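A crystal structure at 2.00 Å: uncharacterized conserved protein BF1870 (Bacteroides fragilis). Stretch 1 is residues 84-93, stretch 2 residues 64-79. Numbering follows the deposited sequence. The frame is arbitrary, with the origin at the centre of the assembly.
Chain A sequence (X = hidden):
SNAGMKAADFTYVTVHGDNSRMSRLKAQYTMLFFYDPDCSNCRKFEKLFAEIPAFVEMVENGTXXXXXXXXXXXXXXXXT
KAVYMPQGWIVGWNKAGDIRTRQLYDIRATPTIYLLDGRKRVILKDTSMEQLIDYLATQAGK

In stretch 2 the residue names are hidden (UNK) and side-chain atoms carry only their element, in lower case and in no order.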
# COMPACT_ATOMS: atom_id res chain seq x y z
N TYR A 84 -2.95 -5.31 13.70
CA TYR A 84 -3.21 -6.67 13.21
C TYR A 84 -2.81 -6.85 11.73
O TYR A 84 -2.95 -7.91 11.17
CB TYR A 84 -4.68 -6.98 13.39
CG TYR A 84 -5.07 -7.13 14.83
CD1 TYR A 84 -4.97 -8.37 15.47
CD2 TYR A 84 -5.53 -6.01 15.59
CE1 TYR A 84 -5.32 -8.53 16.82
CE2 TYR A 84 -5.89 -6.16 16.96
CZ TYR A 84 -5.77 -7.43 17.56
OH TYR A 84 -6.11 -7.63 18.86
N MSE A 85 -2.35 -5.78 11.11
CA MSE A 85 -1.96 -5.78 9.70
C MSE A 85 -0.71 -6.61 9.50
O MSE A 85 0.06 -6.83 10.45
CB MSE A 85 -1.68 -4.34 9.25
CG MSE A 85 -2.96 -3.54 9.08
SE MSE A 85 -4.11 -4.24 7.66
CE MSE A 85 -3.22 -3.52 6.05
N PRO A 86 -0.51 -7.09 8.27
CA PRO A 86 0.57 -8.06 8.06
C PRO A 86 1.94 -7.59 8.57
O PRO A 86 2.39 -6.47 8.33
CB PRO A 86 0.59 -8.23 6.53
CG PRO A 86 -0.76 -7.95 6.11
CD PRO A 86 -1.23 -6.82 7.01
N GLN A 87 2.61 -8.49 9.26
CA GLN A 87 3.94 -8.24 9.76
C GLN A 87 4.92 -7.84 8.65
O GLN A 87 4.97 -8.48 7.61
CB GLN A 87 4.41 -9.50 10.48
CG GLN A 87 4.56 -9.35 11.94
CD GLN A 87 5.74 -8.44 12.25
OE1 GLN A 87 6.82 -8.56 11.61
NE2 GLN A 87 5.55 -7.51 13.19
N GLY A 88 5.70 -6.78 8.84
CA GLY A 88 6.62 -6.36 7.76
C GLY A 88 6.10 -5.23 6.87
O GLY A 88 6.88 -4.53 6.25
N TRP A 89 4.78 -5.08 6.78
CA TRP A 89 4.16 -3.96 6.05
C TRP A 89 4.27 -2.69 6.84
O TRP A 89 4.12 -2.71 8.08
CB TRP A 89 2.67 -4.22 5.80
CG TRP A 89 2.37 -5.37 4.84
CD1 TRP A 89 3.21 -6.42 4.49
CD2 TRP A 89 1.13 -5.60 4.16
NE1 TRP A 89 2.56 -7.27 3.63
CE2 TRP A 89 1.30 -6.78 3.38
CE3 TRP A 89 -0.10 -4.92 4.11
CZ2 TRP A 89 0.27 -7.30 2.58
CZ3 TRP A 89 -1.12 -5.43 3.31
CH2 TRP A 89 -0.93 -6.61 2.55
N ILE A 90 4.53 -1.60 6.15
CA ILE A 90 4.41 -0.29 6.75
C ILE A 90 2.93 0.06 6.68
O ILE A 90 2.34 -0.06 5.62
CB ILE A 90 5.27 0.71 5.97
CG1 ILE A 90 6.73 0.29 6.07
CG2 ILE A 90 5.08 2.19 6.49
CD1 ILE A 90 7.61 1.08 5.12
N VAL A 91 2.33 0.44 7.81
CA VAL A 91 0.90 0.70 7.90
C VAL A 91 0.71 2.17 8.25
O VAL A 91 1.18 2.60 9.32
CB VAL A 91 0.27 -0.19 8.98
CG1 VAL A 91 -1.23 0.13 9.14
CG2 VAL A 91 0.50 -1.64 8.63
N GLY A 92 0.07 2.95 7.37
CA GLY A 92 0.00 4.40 7.54
C GLY A 92 -1.38 5.00 7.34
O GLY A 92 -2.21 4.42 6.67
N TRP A 93 -1.62 6.17 7.93
CA TRP A 93 -2.85 6.92 7.74
C TRP A 93 -2.46 8.23 7.08
O TRP A 93 -1.60 8.92 7.59
CB TRP A 93 -3.53 7.21 9.11
CG TRP A 93 -4.69 8.21 9.09
CD1 TRP A 93 -5.73 8.22 8.23
CD2 TRP A 93 -4.93 9.28 10.03
NE1 TRP A 93 -6.60 9.24 8.54
CE2 TRP A 93 -6.13 9.90 9.64
CE3 TRP A 93 -4.25 9.75 11.17
CZ2 TRP A 93 -6.67 11.02 10.33
CZ3 TRP A 93 -4.76 10.86 11.86
CH2 TRP A 93 -5.97 11.48 11.44
N UNK A 64 10.65 -5.67 -1.94
CA UNK A 64 9.31 -5.18 -2.13
C UNK A 64 8.79 -4.64 -0.79
O UNK A 64 8.63 -5.37 0.17
c UNK A 64 6.90 -5.94 -2.60
c UNK A 64 6.17 -7.24 -2.82
c UNK A 64 8.39 -6.26 -2.66
c UNK A 64 6.53 -4.92 -3.67
N UNK A 65 8.54 -3.35 -0.77
CA UNK A 65 8.04 -2.64 0.34
C UNK A 65 6.51 -2.59 0.21
O UNK A 65 6.00 -2.17 -0.83
n UNK A 65 10.04 -1.47 4.80
n UNK A 65 10.70 -0.33 2.91
n UNK A 65 12.17 -0.64 4.57
c UNK A 65 9.43 -0.50 2.23
c UNK A 65 8.54 -1.22 0.16
c UNK A 65 10.97 -0.83 4.09
c UNK A 65 9.77 -0.95 0.84
N UNK A 66 5.78 -3.01 1.24
CA UNK A 66 4.35 -2.74 1.24
C UNK A 66 4.07 -1.57 2.09
O UNK A 66 4.43 -1.53 3.32
c UNK A 66 2.02 -3.49 1.62
c UNK A 66 3.82 -5.14 0.84
c UNK A 66 3.52 -3.89 1.71
N UNK A 67 3.44 -0.59 1.44
CA UNK A 67 2.94 0.57 2.12
C UNK A 67 1.41 0.53 2.08
O UNK A 67 0.79 0.83 1.07
c UNK A 67 3.50 1.85 1.48
c UNK A 67 3.01 3.17 2.06
c UNK A 67 3.64 4.31 1.31
c UNK A 67 3.28 3.26 3.58
N UNK A 68 0.83 0.13 3.20
CA UNK A 68 -0.60 0.05 3.37
C UNK A 68 -1.06 1.38 3.94
O UNK A 68 -0.60 1.83 5.04
c UNK A 68 -0.93 -1.15 4.33
N UNK A 69 -1.97 2.01 3.21
CA UNK A 69 -2.42 3.34 3.51
C UNK A 69 -3.93 3.41 3.69
O UNK A 69 -4.70 3.01 2.79
c UNK A 69 -2.56 5.72 2.58
c UNK A 69 -2.00 4.31 2.34
c UNK A 69 0.25 4.95 3.55
c UNK A 69 -0.47 4.38 2.22
N UNK A 70 -4.37 3.96 4.83
CA UNK A 70 -5.80 4.27 5.04
C UNK A 70 -6.00 5.74 4.68
O UNK A 70 -5.30 6.58 5.20
o UNK A 70 -11.46 5.66 7.97
c UNK A 70 -6.18 4.01 6.50
c UNK A 70 -9.11 5.71 8.25
c UNK A 70 -7.61 4.42 6.85
c UNK A 70 -10.20 5.21 7.57
c UNK A 70 -7.83 5.31 7.90
c UNK A 70 -10.03 4.32 6.48
c UNK A 70 -8.73 3.91 6.15
N UNK A 71 -6.93 6.03 3.75
CA UNK A 71 -7.07 7.38 3.22
C UNK A 71 -8.22 8.17 3.80
O UNK A 71 -8.34 9.37 3.47
c UNK A 71 -7.97 5.80 1.66
c UNK A 71 -7.60 5.02 2.90
c UNK A 71 -7.33 7.16 1.73
N UNK A 72 -9.02 7.55 4.67
CA UNK A 72 -10.25 8.20 5.16
C UNK A 72 -10.11 8.72 6.59
O UNK A 72 -8.96 9.00 7.02
c UNK A 72 -11.48 7.34 4.85
o UNK A 72 -11.66 8.20 2.63
o UNK A 72 -11.73 6.01 2.80
c UNK A 72 -11.66 7.16 3.33
N UNK A 73 -11.22 8.90 7.32
CA UNK A 73 -11.18 9.76 8.51
C UNK A 73 -11.35 9.10 9.87
O UNK A 73 -11.13 9.73 10.93
c UNK A 73 -12.41 13.20 7.26
c UNK A 73 -12.17 10.91 8.34
c UNK A 73 -11.46 12.15 7.77
o UNK A 73 -12.12 13.78 6.18
o UNK A 73 -13.44 13.47 7.92
N UNK A 74 -11.71 7.82 9.86
CA UNK A 74 -11.78 7.01 11.08
C UNK A 74 -10.44 6.61 11.66
O UNK A 74 -10.11 5.42 11.71
n UNK A 74 -14.30 4.87 12.18
o UNK A 74 -14.70 6.64 10.76
c UNK A 74 -12.53 5.72 10.81
c UNK A 74 -13.92 5.78 11.24
N UNK A 75 -9.68 7.60 12.15
CA UNK A 75 -8.34 7.37 12.72
C UNK A 75 -8.30 6.38 13.94
O UNK A 75 -7.32 5.65 14.08
n UNK A 75 -6.80 11.39 14.86
c UNK A 75 -5.74 12.19 15.04
c UNK A 75 -7.64 8.70 13.06
c UNK A 75 -8.06 9.33 14.35
n UNK A 75 -4.53 11.72 15.34
c UNK A 75 -6.82 9.95 15.01
n UNK A 75 -5.91 13.49 14.85
N UNK A 76 -9.35 6.38 14.77
CA UNK A 76 -9.43 5.51 15.95
C UNK A 76 -9.54 4.05 15.56
O UNK A 76 -8.73 3.24 16.00
o UNK A 76 -12.06 8.46 18.61
c UNK A 76 -10.55 5.92 16.92
c UNK A 76 -11.14 7.63 18.74
o UNK A 76 -10.86 7.07 19.84
c UNK A 76 -10.32 7.32 17.48
N UNK A 77 -10.50 3.73 14.69
CA UNK A 77 -10.65 2.39 14.14
C UNK A 77 -9.40 1.91 13.35
O UNK A 77 -8.97 0.77 13.48
c UNK A 77 -13.95 1.08 13.77
c UNK A 77 -11.85 2.40 13.20
o UNK A 77 -14.00 0.98 15.03
c UNK A 77 -12.57 1.08 13.07
o UNK A 77 -14.99 1.16 13.05
N UNK A 78 -8.87 2.79 12.51
CA UNK A 78 -7.60 2.57 11.81
C UNK A 78 -6.48 2.12 12.76
O UNK A 78 -5.88 1.08 12.57
c UNK A 78 -1.93 5.17 11.82
c UNK A 78 -5.26 2.97 9.63
c UNK A 78 -3.01 5.63 12.59
c UNK A 78 -5.70 3.74 10.65
c UNK A 78 -4.53 4.35 11.23
c UNK A 78 -3.42 3.90 10.48
n UNK A 78 -3.89 3.04 9.53
c UNK A 78 -2.11 4.31 10.76
c UNK A 78 -7.14 3.87 11.13
c UNK A 78 -4.32 5.23 12.30
N UNK A 79 -6.22 2.94 13.78
CA UNK A 79 -5.19 2.63 14.79
C UNK A 79 -5.41 1.29 15.53
O UNK A 79 -4.49 0.47 15.66
c UNK A 79 -5.09 3.77 15.78
O HOH W 1 7.52 -3.48 3.58

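Position 64 has four side-chain carbons, forked at the second. None comes within reach of stretch 1. This is Leu-64.

Position 65 carries three carbons, a nitrogen, then a carbon with two more nitrogens. Its far end reaches Ile-90. That is a guanidinium, so the residue is Arg-65. Its NH1 lies 3.5 Å from CD1 of Ile-90.

Position 66 has three carbons, one bearing the other two. They pack on the ring of Trp-89. The branch at CB marks Val-66. Its CB sits over the five-membered ring of Trp-89, 3.7 Å from the centroid, a CH-pi contact. A water accepts from Val-66 N at 3.0 Å and donates to Gly-88 O at 2.9 Å, linking the two backbones.

Position 67 again has four carbons forked at the second, and they touch Ile-90: Leu-67. Its CD1 meets CG2 of Ile-90 at 3.6 Å.

Position 68 has a single carbon, which touches Met-85 and Trp-89, so it is Ala-68. The CB is 3.7 Å from CE of Met-85, a selenomethionine, and 3.9 Å from CE3 of Trp-89.

Position 69 has four carbons forked at the first, one arm two carbons long. Its neighbour across the sheet is Gly-92. This is Ile-69. An ideal CB on Gly-92 would come 3.1 Å from Ile-69 CD1, a tight fit.

Position 70 has one carbon, then a six-carbon ring bearing an oxygen, and the ring touches Trp-93: Tyr-70. Its CD2 is 3.6 Å from CD1 of Trp-93. The two rings are near parallel but slid apart, so they barely overlap.

Position 71 has three carbons closing a ring onto the backbone nitrogen. This is Pro-71, with its CA-to-CB bond pointing away from stretch 1.

Position 72 has two carbons, the second with two oxygens: a short carboxylate, Asp-72. Its backbone O accepts a hydrogen bond from Trp-93 NE1 at 2.8 Å.

Position 73 has three carbons, the third with two oxygens. It is Glu-73, and its side chain stays clear of stretch 1.

Position 74 has two carbons, then one oxygen and one nitrogen: Asn-74. It occupies the N-cap position, but its side chain makes no capping bond. Its N donates to Tyr-70 OH at 2.9 Å.

Position 75 has three carbons, a nitrogen, then a carbon with two more nitrogens, and the chain lies against the ring of Trp-93. This is Arg-75. Its CB lies over the six-membered ring of Trp-93, 3.6 Å from the centroid.

Positions 76 and 77 each have three carbons ending in two oxygens. They are Glu-76 and Glu-77, both out of reach.

Position 78 has one carbon, then fused five- and six-membered rings with one nitrogen, packed against Trp-93: Trp-78. Trp-93 CB sits over its six-membered ring, 3.5 Å from the centroid.

Position 79 has one carbon, Ala-79, and does not touch stretch 1.

The contact rests on parallel strand pairing. Ile-90 N donates to Val-66 O (2.8 Å), Ala-68 N to Ile-90 O (2.9 Å), Gly-92 N to Ala-68 O (2.7 Å) and Tyr-70 N to Gly-92 O (2.9 Å). Beyond the strand, the chain brings Arg-75 and Trp-78 against Trp-93, whose indole is thus held by packing and by its NE1 bond.

Stretch 2 64-79: LRVLAIYPDENREEWA
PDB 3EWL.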